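Side-chain contact in 2S Albumin protein (Dolichos, PDB 6IX1), which is a seed albumin of the hemopexin family, probably a storage protein, whose precise biochemical role remains uncertain: residues 16-21 with 217-222. Numbering follows the deposited sequence. Where two conformers were deposited one is given.
Sequences VYFFEC and PCLRDI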
loop_
_atom_site.group_PDB
_atom_site.type_symbol
_atom_site.label_atom_id
_atom_site.label_comp_id
_atom_site.label_asym_id
_atom_site.label_seq_id
_atom_site.Cartn_x
_atom_site.Cartn_y
_atom_site.Cartn_z
ATOM N N VAL A 16 8.596 3.144 -6.292
ATOM C CA VAL A 16 7.614 2.938 -5.219
ATOM C C VAL A 16 7.517 4.256 -4.427
ATOM O O VAL A 16 8.501 4.992 -4.257
ATOM C CB VAL A 16 7.956 1.743 -4.300
ATOM C CG1 VAL A 16 9.332 1.900 -3.599
ATOM C CG2 VAL A 16 6.877 1.535 -3.240
ATOM N N TYR A 17 6.291 4.563 -4.019
ATOM C CA TYR A 17 6.033 5.655 -3.088
ATOM C C TYR A 17 5.794 5.092 -1.689
ATOM O O TYR A 17 4.979 4.177 -1.538
ATOM C CB TYR A 17 4.799 6.447 -3.529
ATOM C CG TYR A 17 4.949 7.232 -4.809
ATOM C CD1 TYR A 17 4.702 6.617 -6.000
ATOM C CD2 TYR A 17 5.384 8.553 -4.851
ATOM C CE1 TYR A 17 4.840 7.257 -7.215
ATOM C CE2 TYR A 17 5.501 9.220 -6.066
ATOM C CZ TYR A 17 5.269 8.552 -7.269
ATOM O OH TYR A 17 5.406 9.132 -8.504
ATOM N N PHE A 18 6.507 5.606 -0.717
ATOM C CA PHE A 18 6.353 5.256 0.693
ATOM C C PHE A 18 5.891 6.471 1.466
ATOM O O PHE A 18 6.544 7.508 1.370
ATOM C CB PHE A 18 7.639 4.761 1.346
ATOM C CG PHE A 18 8.205 3.466 0.838
ATOM C CD1 PHE A 18 7.447 2.362 0.752
ATOM C CD2 PHE A 18 9.533 3.327 0.511
ATOM C CE1 PHE A 18 7.962 1.156 0.346
ATOM C CE2 PHE A 18 10.077 2.120 0.168
ATOM C CZ PHE A 18 9.277 1.017 0.071
ATOM N N PHE A 19 4.812 6.288 2.233
ATOM C CA PHE A 19 4.273 7.360 3.100
ATOM C C PHE A 19 4.576 7.070 4.560
ATOM O O PHE A 19 4.428 5.923 5.031
ATOM C CB PHE A 19 2.747 7.489 2.879
ATOM C CG PHE A 19 2.477 7.849 1.448
ATOM C CD1 PHE A 19 2.504 9.152 1.027
ATOM C CD2 PHE A 19 2.279 6.868 0.531
ATOM C CE1 PHE A 19 2.358 9.465 -0.316
ATOM C CE2 PHE A 19 2.124 7.190 -0.811
ATOM C CZ PHE A 19 2.169 8.484 -1.217
ATOM N N GLU A 20 5.053 8.101 5.258
ATOM C CA GLU A 20 5.471 8.054 6.666
ATOM C C GLU A 20 4.903 9.318 7.300
ATOM O O GLU A 20 5.408 10.418 7.065
ATOM C CB GLU A 20 6.978 7.950 6.770
ATOM C CG GLU A 20 7.531 6.899 5.841
ATOM C CD GLU A 20 8.744 7.359 5.034
ATOM O OE1 GLU A 20 9.558 6.868 5.403
ATOM O OE2 GLU A 20 8.756 8.285 4.102
ATOM N N CYS A 21 3.824 9.141 8.041
ATOM C CA CYS A 21 3.104 10.249 8.651
ATOM C C CYS A 21 2.676 11.175 7.514
ATOM O O CYS A 21 2.030 10.759 6.565
ATOM C CB CYS A 21 3.871 10.917 9.787
ATOM S SG CYS A 21 4.251 9.692 11.028
ATOM N N PRO A 217 18.413 -0.208 3.053
ATOM C CA PRO A 217 19.249 0.699 3.805
ATOM C C PRO A 217 19.236 2.170 3.370
ATOM O O PRO A 217 19.628 3.038 4.130
ATOM C CB PRO A 217 20.633 0.097 3.734
ATOM C CG PRO A 217 20.578 -0.761 2.477
ATOM C CD PRO A 217 19.156 -1.311 2.438
ATOM N N CYS A 218 18.705 2.424 2.186
ATOM C CA CYS A 218 18.633 3.822 1.716
ATOM C C CYS A 218 17.670 4.630 2.586
ATOM O O CYS A 218 17.699 5.855 2.502
ATOM C CB CYS A 218 18.297 3.965 0.217
ATOM S SG CYS A 218 16.547 3.561 -0.175
ATOM N N LEU A 219 16.846 3.951 3.393
ATOM C CA LEU A 219 15.888 4.609 4.280
ATOM C C LEU A 219 16.447 4.873 5.676
ATOM O O LEU A 219 15.702 5.424 6.463
ATOM C CB LEU A 219 14.629 3.783 4.378
ATOM C CG LEU A 219 13.911 3.531 3.041
ATOM C CD1 LEU A 219 12.702 2.684 3.327
ATOM C CD2 LEU A 219 13.563 4.824 2.280
ATOM N N ARG A 220 17.713 4.518 5.901
ATOM C CA ARG A 220 18.218 4.542 7.285
ATOM C C ARG A 220 18.375 5.946 7.892
ATOM O O ARG A 220 18.458 6.039 9.139
ATOM C CB ARG A 220 19.531 3.784 7.389
ATOM C CG ARG A 220 20.711 4.455 6.744
ATOM C CD ARG A 220 21.891 3.544 6.665
ATOM N NE ARG A 220 23.060 4.227 6.145
ATOM C CZ ARG A 220 23.217 4.489 4.867
ATOM N NH1 ARG A 220 22.282 4.156 3.984
ATOM N NH2 ARG A 220 24.321 5.085 4.454
ATOM N N ASP A 221 18.362 7.013 7.131
ATOM C CA ASP A 221 18.471 8.380 7.675
ATOM C C ASP A 221 17.108 9.003 7.910
ATOM O O ASP A 221 17.027 10.114 8.494
ATOM C CB ASP A 221 19.358 9.273 6.796
ATOM C CG ASP A 221 20.792 8.757 6.874
ATOM O OD1 ASP A 221 21.229 8.300 7.950
ATOM O OD2 ASP A 221 21.442 8.867 5.848
ATOM N N ILE A 222 16.042 8.348 7.441
ATOM C CA ILE A 222 14.668 8.898 7.590
ATOM C C ILE A 222 13.784 8.051 8.500
ATOM O O ILE A 222 12.759 8.581 8.892
ATOM C CB ILE A 222 14.074 9.289 6.221
ATOM C CG1 ILE A 222 13.858 8.091 5.313
ATOM C CG2 ILE A 222 14.924 10.337 5.562
ATOM C CD1 ILE A 222 13.059 8.442 4.082
HETATM O O HOH W 1 10.238 9.400 7.438
#
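Leu219 and Ile222 reach from the chain that follows helix 212-215 to Phe18 and Glu20 on strand 15-20. The second segment starts with a 3-10 turn at Pro217.

Leu219 points toward strand 15-20. With CG anti to its carbonyl carbon (chi1 -59°) and the chain then extended, it brings CD1 to 4.1 Å from Phe18 CE2. The methyl comes obliquely to the ring, a van der Waals touch. Val16 CG1 lies over one face of that ring, 3.7 Å above its plane, and Trp216 meets the phenylalanine edge-to-face.

Arg220 bonds twice to Pro217 O, through its backbone N at 3.0 Å and, from the opposite face of the carbonyl plane, through NH1 at 2.9 Å. The NH1 bond is fairly straight (156°), with the oxygen nearly in the guanidinium plane.

Further on, Ile222 N bonds to Leu219 O at 3.1 Å, keeping the chain curled. The Ile222 side chain crosses that of Glu20 at about a right angle and also touches Val25 and Leu42. A water donates to Ile222 O at 3.0 Å; its link to Glu20 OE1 is long and weak and rests on one of two conformers, so it is uncertain.

The C-terminal segment following the fourth sheet thus packs on the first, consistent with closing the ring of the four-bladed beta-propeller of hemopexin-type proteins.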